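Local atomic coordinates of bacteriocin (Pseudomonas syringae pv. tomato, PDB entry 4FZL), a protein that probably kills competing bacteria by degrading lipid II, the precursor of the cell-wall peptidoglycan, as a colicin M-like, calcium-binding bacteriocin. Residues A100-M105 with V219-Y224; L146-Y152 with I168-G174. All coordinates share one frame. Where two conformers were deposited one is given. Numbering follows the deposited sequence.

Contact 1 (A100-M105 with V219-Y224). With EDO (1,2-ethanediol), chain I.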
loop_
_atom_site.group_PDB
_atom_site.type_symbol
_atom_site.label_atom_id
_atom_site.label_comp_id
_atom_site.label_asym_id
_atom_site.label_seq_id
_atom_site.Cartn_x
_atom_site.Cartn_y
_atom_site.Cartn_z
ATOM N N ALA A 100 -2.689 -5.279 2.242
ATOM C CA ALA A 100 -2.848 -5.763 0.875
ATOM C C ALA A 100 -2.751 -7.289 0.853
ATOM O O ALA A 100 -3.450 -7.971 0.027
ATOM C CB ALA A 100 -1.855 -5.091 -0.063
ATOM N N LEU A 101 -1.811 -7.830 1.628
ATOM C CA LEU A 101 -1.656 -9.294 1.679
ATOM C C LEU A 101 -2.969 -9.974 2.216
ATOM O O LEU A 101 -3.538 -10.930 1.666
ATOM C CB LEU A 101 -0.464 -9.693 2.574
ATOM C CG LEU A 101 -0.262 -11.183 2.846
ATOM C CD1 LEU A 101 0.217 -11.745 1.528
ATOM C CD2 LEU A 101 0.833 -11.261 3.901
ATOM N N ALA A 102 -3.405 -9.435 3.350
ATOM C CA ALA A 102 -4.688 -9.840 3.959
ATOM C C ALA A 102 -5.854 -9.782 2.931
ATOM O O ALA A 102 -6.672 -10.701 2.876
ATOM C CB ALA A 102 -5.016 -9.001 5.217
ATOM N N HIS A 103 -5.900 -8.723 2.126
ATOM C CA HIS A 103 -6.987 -8.500 1.254
ATOM C C HIS A 103 -6.998 -9.597 0.188
ATOM O O HIS A 103 -8.040 -10.010 -0.263
ATOM C CB HIS A 103 -6.902 -7.120 0.603
ATOM C CG HIS A 103 -8.175 -6.715 -0.033
ATOM N ND1 HIS A 103 -9.214 -6.210 0.689
ATOM C CD2 HIS A 103 -8.605 -6.783 -1.372
ATOM C CE1 HIS A 103 -10.231 -6.002 -0.154
ATOM N NE2 HIS A 103 -9.829 -6.310 -1.411
ATOM N N GLY A 104 -5.829 -10.074 -0.250
ATOM C CA GLY A 104 -5.816 -11.130 -1.311
ATOM C C GLY A 104 -6.380 -12.476 -0.789
ATOM O O GLY A 104 -6.842 -13.312 -1.550
ATOM N N MET A 105 -6.315 -12.677 0.521
ATOM C CA MET A 105 -6.789 -13.927 1.115
ATOM C C MET A 105 -8.159 -13.837 1.796
ATOM O O MET A 105 -8.796 -14.864 2.040
ATOM C CB MET A 105 -5.773 -14.435 2.132
ATOM C CG MET A 105 -4.514 -15.036 1.517
ATOM S SD MET A 105 -3.287 -14.996 2.830
ATOM C CE MET A 105 -4.494 -14.756 4.127
ATOM N N VAL A 219 -3.088 -21.691 0.852
ATOM C CA VAL A 219 -4.252 -20.906 1.224
ATOM C C VAL A 219 -4.912 -20.287 -0.025
ATOM O O VAL A 219 -4.201 -19.770 -0.920
ATOM C CB VAL A 219 -3.809 -19.831 2.214
ATOM C CG1 VAL A 219 -4.937 -18.856 2.512
ATOM C CG2 VAL A 219 -3.280 -20.566 3.435
ATOM N N PRO A 220 -6.268 -20.297 -0.089
ATOM C CA PRO A 220 -6.867 -19.646 -1.278
ATOM C C PRO A 220 -6.608 -18.129 -1.359
ATOM O O PRO A 220 -6.536 -17.477 -0.361
ATOM C CB PRO A 220 -8.363 -19.910 -1.145
ATOM C CG PRO A 220 -8.479 -21.033 -0.129
ATOM C CD PRO A 220 -7.280 -20.906 0.790
ATOM N N PHE A 221 -6.500 -17.606 -2.553
ATOM C CA PHE A 221 -6.269 -16.182 -2.803
ATOM C C PHE A 221 -7.108 -15.771 -4.010
ATOM O O PHE A 221 -7.421 -16.584 -4.954
ATOM C CB PHE A 221 -4.802 -15.931 -3.071
ATOM C CG PHE A 221 -4.287 -16.628 -4.305
ATOM C CD1 PHE A 221 -4.371 -16.038 -5.558
ATOM C CD2 PHE A 221 -3.645 -17.843 -4.172
ATOM C CE1 PHE A 221 -3.849 -16.667 -6.677
ATOM C CE2 PHE A 221 -3.141 -18.493 -5.279
ATOM C CZ PHE A 221 -3.245 -17.899 -6.541
ATOM N N THR A 222 -7.451 -14.468 -4.036
ATOM C CA THR A 222 -8.073 -13.872 -5.234
ATOM C C THR A 222 -7.405 -12.542 -5.490
ATOM O O THR A 222 -7.328 -11.682 -4.607
ATOM C CB THR A 222 -9.589 -13.673 -5.064
ATOM O OG1 THR A 222 -10.152 -14.944 -4.706
ATOM C CG2 THR A 222 -10.243 -13.176 -6.387
ATOM N N SER A 223 -6.884 -12.406 -6.707
ATOM C CA SER A 223 -6.272 -11.154 -7.156
ATOM C C SER A 223 -7.374 -10.092 -7.246
ATOM O O SER A 223 -8.566 -10.394 -7.334
ATOM C CB SER A 223 -5.577 -11.401 -8.525
ATOM O OG SER A 223 -4.501 -12.338 -8.307
ATOM N N TYR A 224 -6.974 -8.841 -7.299
ATOM C CA TYR A 224 -7.904 -7.749 -7.245
ATOM C C TYR A 224 -7.276 -6.470 -7.770
ATOM O O TYR A 224 -6.048 -6.392 -7.963
ATOM C CB TYR A 224 -8.400 -7.598 -5.796
ATOM C CG TYR A 224 -7.310 -7.265 -4.766
ATOM C CD1 TYR A 224 -6.896 -5.952 -4.568
ATOM C CD2 TYR A 224 -6.655 -8.269 -4.040
ATOM C CE1 TYR A 224 -5.962 -5.693 -3.580
ATOM C CE2 TYR A 224 -5.648 -7.982 -3.107
ATOM C CZ TYR A 224 -5.338 -6.682 -2.891
ATOM O OH TYR A 224 -4.354 -6.363 -1.982
HETATM C C1 EDO I . -6.566 -19.539 -6.936
HETATM O O1 EDO I . -7.224 -18.254 -6.773
HETATM C C2 EDO I . -5.948 -20.064 -5.616
HETATM O O2 EDO I . -6.833 -19.861 -4.571
HETATM O O HOH W 1 -9.240 -10.887 -2.727
HETATM O O HOH W 2 -8.005 -17.486 1.935
#

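Contact 2 (L146-Y152 with I168-G174). With EDO (1,2-ethanediol), chain G; EDO (1,2-ethanediol), chain F; EDO (1,2-ethanediol), chain E.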
loop_
_atom_site.group_PDB
_atom_site.type_symbol
_atom_site.label_atom_id
_atom_site.label_comp_id
_atom_site.label_asym_id
_atom_site.label_seq_id
_atom_site.Cartn_x
_atom_site.Cartn_y
_atom_site.Cartn_z
ATOM N N LEU A 146 -0.246 19.374 -22.115
ATOM C CA LEU A 146 0.559 18.125 -21.985
ATOM C C LEU A 146 -0.345 17.085 -21.311
ATOM O O LEU A 146 -0.967 17.380 -20.298
ATOM C CB LEU A 146 1.724 18.361 -21.054
ATOM C CG LEU A 146 2.627 17.153 -20.743
ATOM C CD1 LEU A 146 3.489 16.997 -21.966
ATOM C CD2 LEU A 146 3.497 17.347 -19.549
ATOM N N ASP A 147 -0.363 15.861 -21.807
ATOM C CA ASP A 147 -1.126 14.814 -21.163
ATOM C C ASP A 147 -0.466 13.523 -21.572
ATOM O O ASP A 147 -0.818 12.976 -22.618
ATOM C CB ASP A 147 -2.610 14.932 -21.550
ATOM C CG ASP A 147 -3.579 14.177 -20.646
ATOM O OD1 ASP A 147 -3.076 13.404 -19.789
ATOM O OD2 ASP A 147 -4.862 14.370 -20.742
ATOM N N VAL A 148 0.439 13.002 -20.763
ATOM C CA VAL A 148 1.136 11.806 -21.128
ATOM C C VAL A 148 1.239 10.861 -19.950
ATOM O O VAL A 148 1.100 11.264 -18.793
ATOM C CB VAL A 148 2.533 12.157 -21.649
ATOM C CG1 VAL A 148 2.412 13.062 -22.871
ATOM C CG2 VAL A 148 3.347 12.821 -20.540
ATOM N N ASN A 149 1.479 9.603 -20.249
ATOM C CA ASN A 149 1.556 8.586 -19.212
ATOM C C ASN A 149 2.938 7.936 -19.225
ATOM O O ASN A 149 3.654 7.961 -20.245
ATOM C CB ASN A 149 0.551 7.512 -19.499
ATOM C CG ASN A 149 -0.829 8.027 -19.813
ATOM O OD1 ASN A 149 -1.432 7.673 -20.952
ATOM N ND2 ASN A 149 -1.321 8.865 -18.987
ATOM N N PHE A 150 3.346 7.483 -18.054
ATOM C CA PHE A 150 4.668 6.859 -17.879
ATOM C C PHE A 150 4.699 5.801 -16.771
ATOM O O PHE A 150 4.003 5.964 -15.752
ATOM C CB PHE A 150 5.783 7.904 -17.676
ATOM C CG PHE A 150 5.594 8.766 -16.470
ATOM C CD1 PHE A 150 6.262 8.539 -15.270
ATOM C CD2 PHE A 150 4.736 9.835 -16.554
ATOM C CE1 PHE A 150 6.064 9.401 -14.187
ATOM C CE2 PHE A 150 4.526 10.680 -15.479
ATOM C CZ PHE A 150 5.175 10.455 -14.285
ATOM N N ALA A 151 5.517 4.763 -16.974
ATOM C CA ALA A 151 5.732 3.765 -15.945
ATOM C C ALA A 151 6.571 4.343 -14.863
ATOM O O ALA A 151 7.489 5.136 -15.129
ATOM C CB ALA A 151 6.407 2.510 -16.523
ATOM N N TYR A 152 6.319 3.893 -13.642
ATOM C CA TYR A 152 7.057 4.390 -12.512
ATOM C C TYR A 152 7.280 3.288 -11.494
ATOM O O TYR A 152 6.358 2.665 -11.045
ATOM C CB TYR A 152 6.294 5.527 -11.843
ATOM C CG TYR A 152 7.110 6.398 -10.904
ATOM C CD1 TYR A 152 8.010 7.354 -11.400
ATOM C CD2 TYR A 152 6.989 6.264 -9.535
ATOM C CE1 TYR A 152 8.738 8.148 -10.535
ATOM C CE2 TYR A 152 7.700 7.062 -8.675
ATOM C CZ TYR A 152 8.593 7.983 -9.197
ATOM O OH TYR A 152 9.306 8.801 -8.385
ATOM N N ILE A 168 3.828 1.104 -11.356
ATOM C CA ILE A 168 2.514 1.590 -11.682
ATOM C C ILE A 168 2.661 2.485 -12.897
ATOM O O ILE A 168 3.756 2.755 -13.362
ATOM C CB ILE A 168 1.929 2.355 -10.484
ATOM C CG1 ILE A 168 2.712 3.585 -10.051
ATOM C CG2 ILE A 168 1.673 1.458 -9.287
ATOM C CD1 ILE A 168 2.087 4.418 -8.962
ATOM N N THR A 169 1.555 2.967 -13.379
ATOM C CA THR A 169 1.562 3.933 -14.494
ATOM C C THR A 169 0.966 5.211 -13.913
ATOM O O THR A 169 -0.097 5.220 -13.297
ATOM C CB THR A 169 0.807 3.402 -15.669
ATOM O OG1 THR A 169 1.258 2.082 -16.096
ATOM C CG2 THR A 169 0.808 4.401 -16.885
ATOM N N LEU A 170 1.687 6.273 -14.185
ATOM C CA LEU A 170 1.287 7.616 -13.828
ATOM C C LEU A 170 0.897 8.418 -15.045
ATOM O O LEU A 170 1.291 8.102 -16.206
ATOM C CB LEU A 170 2.405 8.336 -13.096
ATOM C CG LEU A 170 2.813 7.686 -11.769
ATOM C CD1 LEU A 170 3.951 8.451 -11.077
ATOM C CD2 LEU A 170 1.640 7.635 -10.815
ATOM N N ARG A 171 0.050 9.418 -14.787
ATOM C CA ARG A 171 -0.338 10.377 -15.797
ATOM C C ARG A 171 0.045 11.780 -15.379
ATOM O O ARG A 171 -0.229 12.164 -14.259
ATOM C CB ARG A 171 -1.853 10.341 -15.996
ATOM C CG ARG A 171 -2.428 11.362 -16.955
ATOM C CD ARG A 171 -3.905 11.148 -17.015
ATOM N NE ARG A 171 -4.570 12.089 -17.883
ATOM C CZ ARG A 171 -5.881 12.319 -17.846
ATOM N NH1 ARG A 171 -6.627 11.788 -16.870
ATOM N NH2 ARG A 171 -6.423 13.196 -18.697
ATOM N N LEU A 172 0.719 12.525 -16.257
ATOM C CA LEU A 172 1.083 13.913 -16.036
ATOM C C LEU A 172 0.230 14.733 -16.970
ATOM O O LEU A 172 0.321 14.575 -18.210
ATOM C CB LEU A 172 2.574 14.156 -16.337
ATOM C CG LEU A 172 3.094 15.564 -16.020
ATOM C CD1 LEU A 172 3.024 15.989 -14.538
ATOM C CD2 LEU A 172 4.533 15.670 -16.595
ATOM N N VAL A 173 -0.582 15.631 -16.403
ATOM C CA VAL A 173 -1.544 16.354 -17.210
ATOM C C VAL A 173 -1.559 17.820 -16.735
ATOM O O VAL A 173 -1.638 18.114 -15.521
ATOM C CB VAL A 173 -2.963 15.695 -17.146
ATOM C CG1 VAL A 173 -3.422 15.444 -15.706
ATOM C CG2 VAL A 173 -3.961 16.564 -17.874
ATOM N N GLY A 174 -1.443 18.724 -17.698
ATOM C CA GLY A 174 -1.462 20.134 -17.427
ATOM C C GLY A 174 -1.076 20.948 -18.625
ATOM O O GLY A 174 -1.260 20.551 -19.783
HETATM C C1 EDO G . -1.153 14.984 -26.095
HETATM O O1 EDO G . -2.312 15.461 -25.379
HETATM C C2 EDO G . 0.065 14.641 -25.268
HETATM O O2 EDO G . 0.540 15.743 -24.544
HETATM C C1 EDO F . -9.993 12.073 -17.034
HETATM O O1 EDO F . -11.324 11.427 -16.880
HETATM C C2 EDO F . -9.950 12.564 -18.458
HETATM O O2 EDO F . -9.361 13.836 -18.761
HETATM C C1 EDO E . -5.373 8.618 -14.479
HETATM O O1 EDO E . -6.232 9.731 -14.776
HETATM C C2 EDO E . -6.101 7.333 -14.553
HETATM O O2 EDO E . -7.155 7.250 -13.614
#

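Contact 1 (A100-M105 with V219-Y224)
Here the last turns of helix 96-106 meet the extended loop that leads from helix 210-216 into strand 224-227. Two direct hydrogen bonds join them, both to helix carbonyls: Tyr224 OH donates to Ala100 O (2.7 Å), and Thr222 N donates to Gly104 O (2.8 Å), which also takes a CA-H...O contact from Phe221 CA at 3.2 Å. Water extends the pairing: one molecule links His103 O to Thr222 O, another Met105 O to Pro220 O. Among the rings, His103 points its edge at the face of Tyr224, centroids 4.5 Å apart and planes at 74°, while its nitrogens bond to Tyr83 OH and Ala110 O. Tyr224 also meets the ring of Tyr197 on strand 184-197, so the contact joins a helix to the mixed sheet. Apolar contact is slight, Met105 CG to Val219 CG1 at 4.0 Å. The helix thus offers four carbonyls to a backbone NH, a tyrosine hydroxyl and two waters, while the Tyr224 ring adds the main side-chain contact.

Contact 2 (L146-Y152 with I168-G174)
Strands 142-153 and 167-178 form an antiparallel pair in the mixed sheet of this colicin M-like protein, their segment directions 151° apart. At the start of the segment, Ile168, close to the calcium site of Leu165, Asn167 and Asp195, bonds through both N and O to the backbone of Tyr152. Thr169 faces Ala151 in a non-hydrogen-bonded pair. Leu170 exchanges two 2.8 Å bonds with Phe150 (N to O in each direction); its CB lies over the Phe150 ring, 4.0 Å from the centroid, and CD1 sits off-centre against Tyr152. Arg171, on the opposite, more open face, lies across from Asn149 and reaches Asp147. Leu172 pairs with Val148 and packs CD2 against Leu146 CD2 at 3.6 Å, on the face covered by Val131 and Val134 of helix 129-135. Val173 sits opposite Asp147, and Gly174 pairs with Leu146 through two backbone hydrogen bonds. The diagonal salt bridge is bidentate: Arg171 NE to Asp147 OD1 and Arg171 NH2 to Asp147 OD2, each 2.8 Å.

From the N terminus, the chain passes through its early helices to helix 96-106, which supplies the first side of contact 1. It then runs through strand 112-113 and helix 129-135 into strand 142-153, where contact 2 begins. Helix 159-165 intervenes before strand 167-178 returns and closes this short loop. Only after strand 184-197 and helix 210-216 does 219-224 close contact 1, so contact 2 is nested inside the larger loop. Their centres lie about 28 Å apart and their nearest atoms about 11 Å, so the two do not touch. Contact 1 ties helix 96-106 to the loop leading into strand 224-227; contact 2 joins two earlier strands of that sheet. Strand 184-197 links them, pairing with both 167-178 and 224-227.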